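Local coordinates for protein transcriptional regulator, LacI family (Corynebacterium glutamicum, PDB 3H5T) that activates transcription of ino1, the gene for inositol phosphate synthase, in an inositol-dependent manner by binding a palindromic promoter motif, at residues Gly227-Phe232 with Gly240-Met245; Lys260-Thr265 with Thr270-Thr275; Phe281-Tyr286 with Leu298-Phe303. All coordinates share one frame; numbering follows the deposited sequence.

How the contacts relate
Past the N-terminal DNA-binding helices and the first strands of the seven-stranded sheet, the chain enters the five-stranded lobe. There contact 1 closes the turn after helix 221-235, bringing the start of strand 244-247 back against that helix. Contact 2 then closes a short turn between helix 252-265 and strand 271-274, and contact 3 a longer excursion between helix 277-289 and strand 299-302. The three follow in series, with none nested or crossing. All share one sheet: contact 1 covers one face, contacts 2 and 3 the other. Contacts 1 and 2 touch through Met245 and Leu262, contacts 2 and 3 through neighbouring strands 271-274 and 299-302. Contacts 1 and 3 stay apart, nearest atoms about 8 Å.

Contact 1: residues Gly227-Phe232 with Gly240-Met245; sequences GAMEVF and GTVPIM
Behind Met229, which reaches across to Val242 and Ile244, the helix turn is held at Ala228 O: this carbonyl oxygen accepts a hydrogen bond from Phe232 N at 3.1 Å and, more weakly, one from Val231 N. The same Ala228 O also lies above one face of the Phe232 ring, offset toward its rim. The contact itself is apolar and rests on the long side chain of Met229. Its CG stands anti to the backbone N (chi1 -163°), and bends at chi2 and chi3 then turn the thioether toward the other segment. Met229 CE ends 3.5 Å from Ile244 CD1, the two chains meeting tip to tip. Farther back, Met229 SD lies 4.3 Å from Val242 CB, so the sulfur rests beside the branched carbon of the valine while the methyl goes on to the isoleucine. Val242 and Ile244 both point at the helix, and Pro243 between them turns away, the alternation of a chain entering a strand. On the flank, Phe232 packs on Ala181 and Ile185 of helix 178-186, and Met229 also touches Ile194 on the adjacent strand. The pairing is that of a helix laid against the strand that follows it, in the alpha/beta lobe of the periplasmic-binding-protein fold used by LacI-family regulators.

Contact 2: residues Lys260-Thr265 with Thr270-Thr275; sequences KELLET and TAVLCT
Leu262 and Leu263 close on Val272 in the second half of a beta-alpha-beta crossover: strand 244-247, helix 252-265 and strand 271-274 follow one another, and the two strands run parallel with strand 192-197 between them. Leu262 is the side chain to follow. Its CB points at the strand, and CG, swung anti to the backbone N (chi1 177°), carries the fork onward over the sheet. Leu262 CD1 leans back on the preceding strand, 3.8 Å from Met245 CG, and also touches Pro243 just ahead of it. The other branch, Leu262 CD2, meets Val272 CG2 at 4.1 Å, the leucine and valine reaching toward each other tip to tip. A single leucine thus spans from one side of the crossover to the other, with Leu195 of the middle strand also against it. Leu263 arrives differently. Its side chain runs across Val272 at a slant, and Leu263 CD2 settles 3.8 Å from the same methyl, Val272 CG2, so one valine methyl takes a leucine branch from each of two successive helix residues. Beyond Leu263, Tyr286 of helix 277-289 continues the apolar layer, while on the opposite face of the sheet Leu273 packs on Ala228. At its end the helix has a local tie of its own: Glu261 O accepts both Thr265 N and Thr265 OG1, which approach from opposite faces of the carbonyl plane, the hydroxyl making a C=O...OG1 angle of 148°.

Contact 3: residues Phe281-Tyr286 with Leu298-Phe303; sequences FGVLEY and LSLTGF
Leu300 rises from its strand into the angle between Val283 and Leu284, and the two helix residues receive it in quite different attitudes. Val283 points at the strand and lies alongside the leucine with the reverse sense, so the two side chains slide past each other. Leu284 instead lies across Leu300 at about a right angle: its CB leaves the helix along the side, and only the far part of the chain closes on the strand. Both meet one methyl. Leu300 CD2 sits 3.6 Å from Val283 CG1, near the valine's branch point. On the other side the same Leu300 CD2 comes to 3.5 Å from Leu284 CD2. In Leu300, CG stands between the backbone N and the carbonyl carbon (chi1 77°), and CD2 is the branch that reaches both helix residues. In Leu284, with CG anti to the carbonyl carbon (chi1 -66°), the branched end comes nearer the strand. The three side chains that touch are all aliphatic. Two polar ties lie beside them: Glu285, on another side of the helix, forms a salt bridge with Arg252, and Leu300 O accepts a hydrogen bond from Thr356 OG1. The contact belongs to the beta-alpha-beta unit of strand 271-274, helix 277-289 and strand 299-302, two parallel neighbours joined by the helix that packs over them. Strand 299-302 is the outermost of this sheet within the chain: Leu300 faces helix 277-289, whereas Thr301 looks the other way, onto helix 178-186. Next along the covering layer comes helix 252-265, against which Val283 and Tyr286 also rest.

Contact 1: residues Gly227-Phe232 with Gly240-Met245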
loop_
_atom_site.group_PDB
_atom_site.type_symbol
_atom_site.label_atom_id
_atom_site.label_comp_id
_atom_site.label_asym_id
_atom_site.label_seq_id
_atom_site.Cartn_x
_atom_site.Cartn_y
_atom_site.Cartn_z
ATOM N N GLY A 227 -11.963 14.269 1.810
ATOM C CA GLY A 227 -12.420 13.912 3.139
ATOM C C GLY A 227 -11.811 14.791 4.215
ATOM O O GLY A 227 -12.493 15.166 5.170
ATOM N N ALA A 228 -10.530 15.120 4.080
ATOM C CA ALA A 228 -9.875 15.970 5.072
ATOM C C ALA A 228 -10.478 17.365 4.985
ATOM O O ALA A 228 -10.820 17.969 5.997
ATOM C CB ALA A 228 -8.369 16.032 4.818
ATOM N N MET A 229 -10.617 17.856 3.757
ATOM C CA MET A 229 -11.181 19.172 3.507
ATOM C C MET A 229 -12.620 19.286 4.009
ATOM O O MET A 229 -13.049 20.365 4.420
ATOM C CB MET A 229 -11.144 19.481 2.012
ATOM C CG MET A 229 -11.324 20.948 1.694
ATOM S SD MET A 229 -9.908 21.916 2.218
ATOM C CE MET A 229 -8.833 21.633 0.857
ATOM N N GLU A 230 -13.361 18.178 3.971
ATOM C CA GLU A 230 -14.750 18.176 4.427
ATOM C C GLU A 230 -14.809 18.369 5.935
ATOM O O GLU A 230 -15.745 18.976 6.455
ATOM C CB GLU A 230 -15.454 16.872 4.021
ATOM C CG GLU A 230 -15.532 16.682 2.505
ATOM C CD GLU A 230 -16.270 15.423 2.078
ATOM O OE1 GLU A 230 -15.953 14.330 2.598
ATOM O OE2 GLU A 230 -17.161 15.524 1.205
ATOM N N VAL A 231 -13.801 17.866 6.636
ATOM C CA VAL A 231 -13.748 18.014 8.083
ATOM C C VAL A 231 -13.314 19.433 8.448
ATOM O O VAL A 231 -13.698 19.958 9.489
ATOM C CB VAL A 231 -12.776 16.985 8.710
ATOM C CG1 VAL A 231 -12.610 17.255 10.208
ATOM C CG2 VAL A 231 -13.309 15.573 8.482
ATOM N N PHE A 232 -12.514 20.057 7.593
ATOM C CA PHE A 232 -12.061 21.419 7.856
ATOM C C PHE A 232 -13.194 22.408 7.612
ATOM O O PHE A 232 -13.343 23.386 8.341
ATOM C CB PHE A 232 -10.867 21.778 6.968
ATOM C CG PHE A 232 -9.636 20.965 7.246
ATOM C CD1 PHE A 232 -9.488 20.286 8.450
ATOM C CD2 PHE A 232 -8.601 20.917 6.320
ATOM C CE1 PHE A 232 -8.327 19.575 8.727
ATOM C CE2 PHE A 232 -7.431 20.207 6.591
ATOM C CZ PHE A 232 -7.296 19.538 7.797
ATOM N N GLY A 240 -10.548 27.764 0.253
ATOM C CA GLY A 240 -9.602 28.556 -0.512
ATOM C C GLY A 240 -8.379 29.004 0.271
ATOM O O GLY A 240 -7.379 29.409 -0.327
ATOM N N THR A 241 -8.447 28.929 1.598
ATOM C CA THR A 241 -7.331 29.341 2.450
ATOM C C THR A 241 -6.335 28.217 2.751
ATOM O O THR A 241 -5.230 28.473 3.242
ATOM C CB THR A 241 -7.830 29.871 3.808
ATOM O OG1 THR A 241 -8.445 28.800 4.538
ATOM C CG2 THR A 241 -8.841 30.995 3.612
ATOM N N VAL A 242 -6.726 26.980 2.467
ATOM C CA VAL A 242 -5.869 25.830 2.732
ATOM C C VAL A 242 -5.022 25.431 1.526
ATOM O O VAL A 242 -5.507 24.798 0.592
ATOM C CB VAL A 242 -6.706 24.605 3.173
ATOM C CG1 VAL A 242 -5.780 23.451 3.537
ATOM C CG2 VAL A 242 -7.592 24.972 4.350
ATOM N N PRO A 243 -3.731 25.784 1.544
ATOM C CA PRO A 243 -2.822 25.455 0.442
ATOM C C PRO A 243 -2.632 23.945 0.269
ATOM O O PRO A 243 -2.590 23.198 1.247
ATOM C CB PRO A 243 -1.538 26.167 0.843
ATOM C CG PRO A 243 -1.570 26.077 2.336
ATOM C CD PRO A 243 -3.003 26.412 2.660
ATOM N N ILE A 244 -2.516 23.510 -0.982
ATOM C CA ILE A 244 -2.347 22.098 -1.306
ATOM C C ILE A 244 -1.210 21.878 -2.300
ATOM O O ILE A 244 -1.306 22.286 -3.452
ATOM C CB ILE A 244 -3.653 21.524 -1.911
ATOM C CG1 ILE A 244 -4.777 21.603 -0.874
ATOM C CG2 ILE A 244 -3.440 20.085 -2.372
ATOM C CD1 ILE A 244 -6.142 21.249 -1.417
ATOM N N MET A 245 -0.134 21.234 -1.859
ATOM C CA MET A 245 0.985 20.963 -2.753
ATOM C C MET A 245 1.148 19.470 -3.027
ATOM O O MET A 245 0.740 18.628 -2.228
ATOM C CB MET A 245 2.283 21.549 -2.187
ATOM C CG MET A 245 2.281 23.079 -2.156
ATOM S SD MET A 245 3.902 23.797 -2.398
ATOM C CE MET A 245 3.459 25.515 -2.491
#

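Contact 2: residues Lys260-Thr265 with Thr270-Thr275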
loop_
_atom_site.group_PDB
_atom_site.type_symbol
_atom_site.label_atom_id
_atom_site.label_comp_id
_atom_site.label_asym_id
_atom_site.label_seq_id
_atom_site.Cartn_x
_atom_site.Cartn_y
_atom_site.Cartn_z
ATOM N N LYS A 260 9.513 21.414 1.783
ATOM C CA LYS A 260 10.237 22.661 1.951
ATOM C C LYS A 260 9.457 23.803 1.302
ATOM O O LYS A 260 9.236 24.841 1.917
ATOM C CB LYS A 260 11.630 22.552 1.322
ATOM C CG LYS A 260 12.365 23.877 1.194
ATOM C CD LYS A 260 13.689 23.721 0.448
ATOM C CE LYS A 260 14.648 22.818 1.202
ATOM N NZ LYS A 260 15.992 22.740 0.557
ATOM N N GLU A 261 9.018 23.598 0.065
ATOM C CA GLU A 261 8.285 24.631 -0.659
ATOM C C GLU A 261 7.018 25.112 0.050
ATOM O O GLU A 261 6.751 26.308 0.108
ATOM C CB GLU A 261 7.917 24.133 -2.059
ATOM C CG GLU A 261 7.748 25.254 -3.060
ATOM C CD GLU A 261 6.999 24.834 -4.296
ATOM O OE1 GLU A 261 7.400 23.837 -4.934
ATOM O OE2 GLU A 261 6.007 25.514 -4.630
ATOM N N LEU A 262 6.238 24.178 0.579
ATOM C CA LEU A 262 4.992 24.503 1.264
ATOM C C LEU A 262 5.193 25.302 2.553
ATOM O O LEU A 262 4.478 26.270 2.815
ATOM C CB LEU A 262 4.231 23.214 1.595
ATOM C CG LEU A 262 2.932 23.372 2.379
ATOM C CD1 LEU A 262 1.870 23.954 1.477
ATOM C CD2 LEU A 262 2.487 22.030 2.916
ATOM N N LEU A 263 6.162 24.878 3.360
ATOM C CA LEU A 263 6.445 25.530 4.633
ATOM C C LEU A 263 7.235 26.813 4.438
ATOM O O LEU A 263 7.188 27.715 5.270
ATOM C CB LEU A 263 7.216 24.572 5.546
ATOM C CG LEU A 263 6.467 23.274 5.859
ATOM C CD1 LEU A 263 7.332 22.374 6.722
ATOM C CD2 LEU A 263 5.142 23.605 6.547
ATOM N N GLU A 264 7.961 26.879 3.330
ATOM C CA GLU A 264 8.765 28.041 2.988
ATOM C C GLU A 264 7.837 29.095 2.377
ATOM O O GLU A 264 8.046 30.295 2.545
ATOM C CB GLU A 264 9.843 27.630 1.980
ATOM C CG GLU A 264 11.226 28.173 2.259
ATOM C CD GLU A 264 12.293 27.466 1.448
ATOM O OE1 GLU A 264 12.120 27.323 0.217
ATOM O OE2 GLU A 264 13.311 27.055 2.041
ATOM N N THR A 265 6.804 28.626 1.680
ATOM C CA THR A 265 5.827 29.493 1.035
ATOM C C THR A 265 4.748 29.993 2.002
ATOM O O THR A 265 4.279 31.131 1.900
ATOM C CB THR A 265 5.163 28.761 -0.142
ATOM O OG1 THR A 265 6.166 28.425 -1.110
ATOM C CG2 THR A 265 4.107 29.634 -0.800
ATOM N N THR A 270 0.417 26.088 10.958
ATOM C CA THR A 270 0.660 25.469 12.253
ATOM C C THR A 270 0.586 23.945 12.170
ATOM O O THR A 270 1.070 23.245 13.066
ATOM C CB THR A 270 -0.366 25.959 13.301
ATOM O OG1 THR A 270 -1.681 25.543 12.920
ATOM C CG2 THR A 270 -0.332 27.483 13.405
ATOM N N ALA A 271 -0.015 23.437 11.096
ATOM C CA ALA A 271 -0.152 21.996 10.909
ATOM C C ALA A 271 -0.154 21.602 9.440
ATOM O O ALA A 271 -0.545 22.393 8.579
ATOM C CB ALA A 271 -1.430 21.501 11.572
ATOM N N VAL A 272 0.279 20.373 9.162
ATOM C CA VAL A 272 0.315 19.857 7.799
ATOM C C VAL A 272 -0.252 18.443 7.756
ATOM O O VAL A 272 0.283 17.536 8.399
ATOM C CB VAL A 272 1.761 19.819 7.242
ATOM C CG1 VAL A 272 1.813 18.990 5.959
ATOM C CG2 VAL A 272 2.253 21.235 6.973
ATOM N N LEU A 273 -1.339 18.257 7.009
ATOM C CA LEU A 273 -1.949 16.936 6.873
ATOM C C LEU A 273 -1.471 16.291 5.577
ATOM O O LEU A 273 -1.655 16.844 4.498
ATOM C CB LEU A 273 -3.482 17.035 6.863
ATOM C CG LEU A 273 -4.224 15.709 6.645
ATOM C CD1 LEU A 273 -5.563 15.738 7.343
ATOM C CD2 LEU A 273 -4.388 15.437 5.159
ATOM N N CYS A 274 -0.853 15.121 5.699
ATOM C CA CYS A 274 -0.343 14.384 4.552
ATOM C C CYS A 274 -1.270 13.253 4.140
ATOM O O CYS A 274 -1.914 12.620 4.972
ATOM C CB CYS A 274 1.028 13.796 4.869
ATOM S SG CYS A 274 2.260 15.011 5.241
ATOM N N THR A 275 -1.299 12.989 2.845
ATOM C CA THR A 275 -2.118 11.944 2.267
ATOM C C THR A 275 -1.439 10.577 2.401
ATOM O O THR A 275 -2.092 9.528 2.286
ATOM C CB THR A 275 -2.369 12.254 0.784
ATOM O OG1 THR A 275 -3.337 13.308 0.681
ATOM C CG2 THR A 275 -2.863 11.035 0.052
#

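Contact 3: residues Phe281-Tyr286 with Leu298-Phe303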
loop_
_atom_site.group_PDB
_atom_site.type_symbol
_atom_site.label_atom_id
_atom_site.label_comp_id
_atom_site.label_asym_id
_atom_site.label_seq_id
_atom_site.Cartn_x
_atom_site.Cartn_y
_atom_site.Cartn_z
ATOM N N PHE A 281 7.171 12.047 6.419
ATOM C CA PHE A 281 8.597 11.914 6.691
ATOM C C PHE A 281 9.431 12.941 5.944
ATOM O O PHE A 281 10.525 13.294 6.384
ATOM C CB PHE A 281 9.075 10.493 6.379
ATOM C CG PHE A 281 8.764 9.519 7.470
ATOM C CD1 PHE A 281 9.575 9.438 8.589
ATOM C CD2 PHE A 281 7.601 8.759 7.430
ATOM C CE1 PHE A 281 9.233 8.619 9.660
ATOM C CE2 PHE A 281 7.246 7.937 8.493
ATOM C CZ PHE A 281 8.063 7.868 9.613
ATOM N N GLY A 282 8.910 13.418 4.818
ATOM C CA GLY A 282 9.611 14.432 4.059
ATOM C C GLY A 282 9.482 15.738 4.821
ATOM O O GLY A 282 10.337 16.610 4.725
ATOM N N VAL A 283 8.402 15.858 5.587
ATOM C CA VAL A 283 8.137 17.040 6.395
ATOM C C VAL A 283 9.012 17.018 7.645
ATOM O O VAL A 283 9.400 18.073 8.157
ATOM C CB VAL A 283 6.661 17.104 6.854
ATOM C CG1 VAL A 283 6.471 18.258 7.810
ATOM C CG2 VAL A 283 5.743 17.257 5.658
ATOM N N LEU A 284 9.310 15.817 8.139
ATOM C CA LEU A 284 10.146 15.669 9.332
ATOM C C LEU A 284 11.607 15.869 8.953
ATOM O O LEU A 284 12.364 16.518 9.678
ATOM C CB LEU A 284 9.939 14.290 9.963
ATOM C CG LEU A 284 8.540 14.051 10.547
ATOM C CD1 LEU A 284 8.349 12.581 10.920
ATOM C CD2 LEU A 284 8.352 14.947 11.752
ATOM N N GLU A 285 11.995 15.318 7.808
ATOM C CA GLU A 285 13.359 15.460 7.340
ATOM C C GLU A 285 13.597 16.924 6.999
ATOM O O GLU A 285 14.728 17.401 7.068
ATOM C CB GLU A 285 13.599 14.590 6.107
ATOM C CG GLU A 285 15.070 14.460 5.725
ATOM C CD GLU A 285 15.289 13.536 4.539
ATOM O OE1 GLU A 285 14.696 12.431 4.521
ATOM O OE2 GLU A 285 16.060 13.910 3.629
ATOM N N TYR A 286 12.533 17.642 6.632
ATOM C CA TYR A 286 12.678 19.060 6.307
ATOM C C TYR A 286 12.748 19.907 7.571
ATOM O O TYR A 286 13.611 20.771 7.685
ATOM C CB TYR A 286 11.529 19.592 5.444
ATOM C CG TYR A 286 11.573 21.101 5.391
ATOM C CD1 TYR A 286 12.635 21.759 4.772
ATOM C CD2 TYR A 286 10.634 21.872 6.076
ATOM C CE1 TYR A 286 12.770 23.144 4.845
ATOM C CE2 TYR A 286 10.762 23.265 6.155
ATOM C CZ TYR A 286 11.835 23.885 5.539
ATOM O OH TYR A 286 11.984 25.243 5.627
ATOM N N LEU A 298 5.596 22.319 14.459
ATOM C CA LEU A 298 4.558 21.995 13.486
ATOM C C LEU A 298 3.861 20.669 13.815
ATOM O O LEU A 298 4.507 19.698 14.205
ATOM C CB LEU A 298 5.207 21.917 12.093
ATOM C CG LEU A 298 4.410 22.029 10.788
ATOM C CD1 LEU A 298 3.487 20.846 10.630
ATOM C CD2 LEU A 298 3.638 23.343 10.774
ATOM N N SER A 299 2.540 20.639 13.671
ATOM C CA SER A 299 1.783 19.415 13.912
ATOM C C SER A 299 1.537 18.760 12.553
ATOM O O SER A 299 1.084 19.420 11.615
ATOM C CB SER A 299 0.444 19.724 14.582
ATOM O OG SER A 299 0.630 20.176 15.907
ATOM N N LEU A 300 1.841 17.471 12.435
ATOM C CA LEU A 300 1.635 16.784 11.167
ATOM C C LEU A 300 0.966 15.427 11.334
ATOM O O LEU A 300 1.122 14.766 12.357
ATOM C CB LEU A 300 2.966 16.634 10.418
ATOM C CG LEU A 300 3.974 15.572 10.845
ATOM C CD1 LEU A 300 3.449 14.229 10.439
ATOM C CD2 LEU A 300 5.317 15.801 10.164
ATOM N N THR A 301 0.213 15.024 10.318
ATOM C CA THR A 301 -0.488 13.750 10.332
ATOM C C THR A 301 -0.087 12.948 9.100
ATOM O O THR A 301 0.313 13.514 8.084
ATOM C CB THR A 301 -2.018 13.958 10.323
ATOM O OG1 THR A 301 -2.397 14.804 11.416
ATOM C CG2 THR A 301 -2.728 12.637 10.482
ATOM N N GLY A 302 -0.181 11.627 9.201
ATOM C CA GLY A 302 0.170 10.774 8.086
ATOM C C GLY A 302 -0.968 9.834 7.743
ATOM O O GLY A 302 -2.065 9.979 8.275
ATOM N N PHE A 303 -0.709 8.882 6.848
ATOM C CA PHE A 303 -1.703 7.901 6.437
ATOM C C PHE A 303 -0.969 6.691 5.854
ATOM O O PHE A 303 -0.182 6.835 4.919
ATOM C CB PHE A 303 -2.655 8.492 5.385
ATOM C CG PHE A 303 -3.875 7.643 5.116
ATOM C CD1 PHE A 303 -5.146 8.097 5.472
ATOM C CD2 PHE A 303 -3.759 6.386 4.519
ATOM C CE1 PHE A 303 -6.282 7.314 5.237
ATOM C CE2 PHE A 303 -4.892 5.592 4.280
ATOM C CZ PHE A 303 -6.151 6.054 4.639
#